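Local coordinates for protein cephalosporin hydroxylase CMCI (Streptomyces clavuligerus, PDB 2BM8) that probably takes part in cephamycin biosynthesis by hydroxylating cephalosporin intermediates, and belongs to the CmcI/rhamnosyl O-methyltransferase family, at residues 164-169 against 205-210. The protein carries 3 engineered substitutions. Numbering follows the deposited sequence.
Sequences NTFNIM and GAFRDV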
loop_
_atom_site.group_PDB
_atom_site.type_symbol
_atom_site.label_atom_id
_atom_site.label_comp_id
_atom_site.label_asym_id
_atom_site.label_seq_id
_atom_site.Cartn_x
_atom_site.Cartn_y
_atom_site.Cartn_z
ATOM N N ASN B 164 19.946 0.352 -31.090
ATOM C CA ASN B 164 19.877 -0.706 -32.123
ATOM C C ASN B 164 20.086 -2.033 -31.422
ATOM O O ASN B 164 20.718 -2.924 -31.935
ATOM C CB ASN B 164 20.960 -0.433 -33.184
ATOM C CG ASN B 164 20.792 -1.241 -34.463
ATOM O OD1 ASN B 164 19.689 -1.629 -34.860
ATOM N ND2 ASN B 164 21.915 -1.481 -35.133
ATOM N N THR B 165 19.515 -2.144 -30.236
ATOM C CA THR B 165 19.915 -3.141 -29.257
ATOM C C THR B 165 19.915 -4.597 -29.767
ATOM O O THR B 165 20.923 -5.294 -29.676
ATOM C CB THR B 165 18.999 -3.007 -28.036
ATOM O OG1 THR B 165 19.039 -1.653 -27.551
ATOM C CG2 THR B 165 19.494 -3.887 -26.874
ATOM N N PHE B 166 18.794 -5.043 -30.320
ATOM C CA PHE B 166 18.694 -6.412 -30.808
ATOM C C PHE B 166 19.708 -6.722 -31.897
ATOM O O PHE B 166 20.268 -7.818 -31.911
ATOM C CB PHE B 166 17.270 -6.718 -31.273
ATOM C CG PHE B 166 16.293 -6.777 -30.145
ATOM C CD1 PHE B 166 15.384 -5.746 -29.938
ATOM C CD2 PHE B 166 16.309 -7.845 -29.263
ATOM C CE1 PHE B 166 14.490 -5.800 -28.892
ATOM C CE2 PHE B 166 15.421 -7.898 -28.206
ATOM C CZ PHE B 166 14.512 -6.875 -28.019
ATOM N N ASN B 167 19.952 -5.760 -32.789
ATOM C CA ASN B 167 20.994 -5.906 -33.809
ATOM C C ASN B 167 22.380 -5.999 -33.192
ATOM O O ASN B 167 23.185 -6.820 -33.608
ATOM C CB ASN B 167 20.944 -4.754 -34.832
ATOM C CG ASN B 167 19.992 -5.043 -36.012
ATOM O OD1 ASN B 167 19.979 -6.147 -36.560
ATOM N ND2 ASN B 167 19.199 -4.041 -36.399
ATOM N N ILE B 168 22.646 -5.175 -32.183
ATOM C CA ILE B 168 23.921 -5.204 -31.464
ATOM C C ILE B 168 24.075 -6.529 -30.732
ATOM O O ILE B 168 25.176 -7.049 -30.612
ATOM C CB ILE B 168 24.009 -4.027 -30.465
ATOM C CG1 ILE B 168 24.029 -2.689 -31.195
ATOM C CG2 ILE B 168 25.253 -4.132 -29.598
ATOM C CD1 ILE B 168 23.675 -1.520 -30.287
ATOM N N MET B 169 22.958 -7.065 -30.249
ATOM C CA MET B 169 22.919 -8.384 -29.591
ATOM C C MET B 169 23.279 -9.516 -30.541
ATOM O O MET B 169 23.993 -10.422 -30.155
ATOM C CB MET B 169 21.531 -8.668 -29.008
ATOM C CG MET B 169 21.531 -9.307 -27.633
ATOM S SD MET B 169 19.974 -8.953 -26.777
ATOM C CE MET B 169 19.141 -10.483 -26.959
ATOM N N GLY B 205 12.805 -13.945 -27.716
ATOM C CA GLY B 205 12.646 -15.371 -27.938
ATOM C C GLY B 205 13.485 -15.943 -29.075
ATOM O O GLY B 205 13.787 -17.138 -29.083
ATOM N N ALA B 206 13.856 -15.098 -30.034
ATOM C CA ALA B 206 14.692 -15.505 -31.158
ATOM C C ALA B 206 16.106 -15.900 -30.701
ATOM O O ALA B 206 16.764 -16.719 -31.352
ATOM C CB ALA B 206 14.766 -14.381 -32.185
ATOM N N PHE B 207 16.559 -15.312 -29.592
ATOM C CA PHE B 207 17.880 -15.591 -29.026
ATOM C C PHE B 207 17.923 -16.760 -28.026
ATOM O O PHE B 207 18.882 -16.871 -27.268
ATOM C CB PHE B 207 18.418 -14.342 -28.314
ATOM C CG PHE B 207 18.722 -13.199 -29.235
ATOM C CD1 PHE B 207 17.712 -12.363 -29.664
ATOM C CD2 PHE B 207 20.021 -12.957 -29.657
ATOM C CE1 PHE B 207 17.972 -11.319 -30.496
ATOM C CE2 PHE B 207 20.302 -11.907 -30.490
ATOM C CZ PHE B 207 19.275 -11.083 -30.919
ATOM N N ARG B 208 16.924 -17.636 -28.025
ATOM C CA ARG B 208 16.823 -18.679 -26.999
ATOM C C ARG B 208 17.834 -19.853 -27.094
ATOM O O ARG B 208 17.985 -20.623 -26.155
ATOM C CB ARG B 208 15.397 -19.237 -26.959
ATOM C CG ARG B 208 14.953 -19.998 -28.229
ATOM C CD ARG B 208 15.099 -21.514 -28.142
ATOM N NE ARG B 208 14.435 -22.062 -26.958
ATOM C CZ ARG B 208 14.915 -23.056 -26.195
ATOM N NH1 ARG B 208 16.073 -23.660 -26.482
ATOM N NH2 ARG B 208 14.211 -23.466 -25.137
ATOM N N ASP B 209 18.517 -20.008 -28.215
ATOM C CA ASP B 209 19.512 -21.077 -28.324
ATOM C C ASP B 209 20.882 -20.608 -27.870
ATOM O O ASP B 209 21.802 -21.422 -27.765
ATOM C CB ASP B 209 19.588 -21.603 -29.755
ATOM C CG ASP B 209 18.258 -22.136 -30.239
ATOM O OD1 ASP B 209 17.766 -23.119 -29.625
ATOM O OD2 ASP B 209 17.629 -21.623 -31.203
ATOM N N VAL B 210 20.998 -19.303 -27.602
ATOM C CA VAL B 210 22.276 -18.650 -27.367
ATOM C C VAL B 210 22.363 -17.795 -26.101
ATOM O O VAL B 210 23.451 -17.542 -25.627
ATOM C CB VAL B 210 22.666 -17.764 -28.574
ATOM C CG1 VAL B 210 22.917 -18.634 -29.805
ATOM C CG2 VAL B 210 21.604 -16.714 -28.865
#
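Phe166, in the first turn of helix 165-175, meets Phe207 at the edge of its ring: Phe207 CE1 lies near the plane of the Phe166 ring, 4.0 Å from Phe166 CD2, while the two side chains cross at a slant. Its backbone carbonyl takes part as well. Phe166 O stands at the rim of the Phe207 ring, near the ring plane and 3.6 Å from Phe207 CZ, where the slightly positive ring hydrogens probably suit a carbonyl oxygen. The Phe166 ring also meets Tyr203 of helix 197-205 edge-to-face. Asn167 turns back along its own helix, and its ND2 donates a nearly straight bond (2.9 Å, 167°) to OD1 of the N-cap residue Asn164.

In the Rossmann-like methyltransferase fold, with strand order 3-2-1-4-5-7-6, helix 165-175 makes the crossover between the parallel strands 155-159 and 182-185. Phe207 sits in the link from helix 197-205 to the antiparallel strand 211-214, on a type I turn spanning Gly205 to Arg208, so the contact ties the crossover helix to this connection.

Met169 takes the face of the Phe207 ring. Its CB lies 3.8 Å from both CE2 and CZ of Phe207, and a bend at chi3 (103°) then carries CE over the ring centre, a CH-pi contact 3.5 Å from the centroid. Met169 SD is farther above the same face, 4.7 Å from the Phe207 centroid, giving a Met-aromatic pair. Leu229 and Phe183 pack against Met169 within the subunit, while Tyr4 of a second subunit meets the Phe207 ring and Leu38 of a third packs on it. Replacing Phe207 with an alanine would probably leave the Met169 methyl without its aromatic face and Tyr4 of the second subunit without its ring partner.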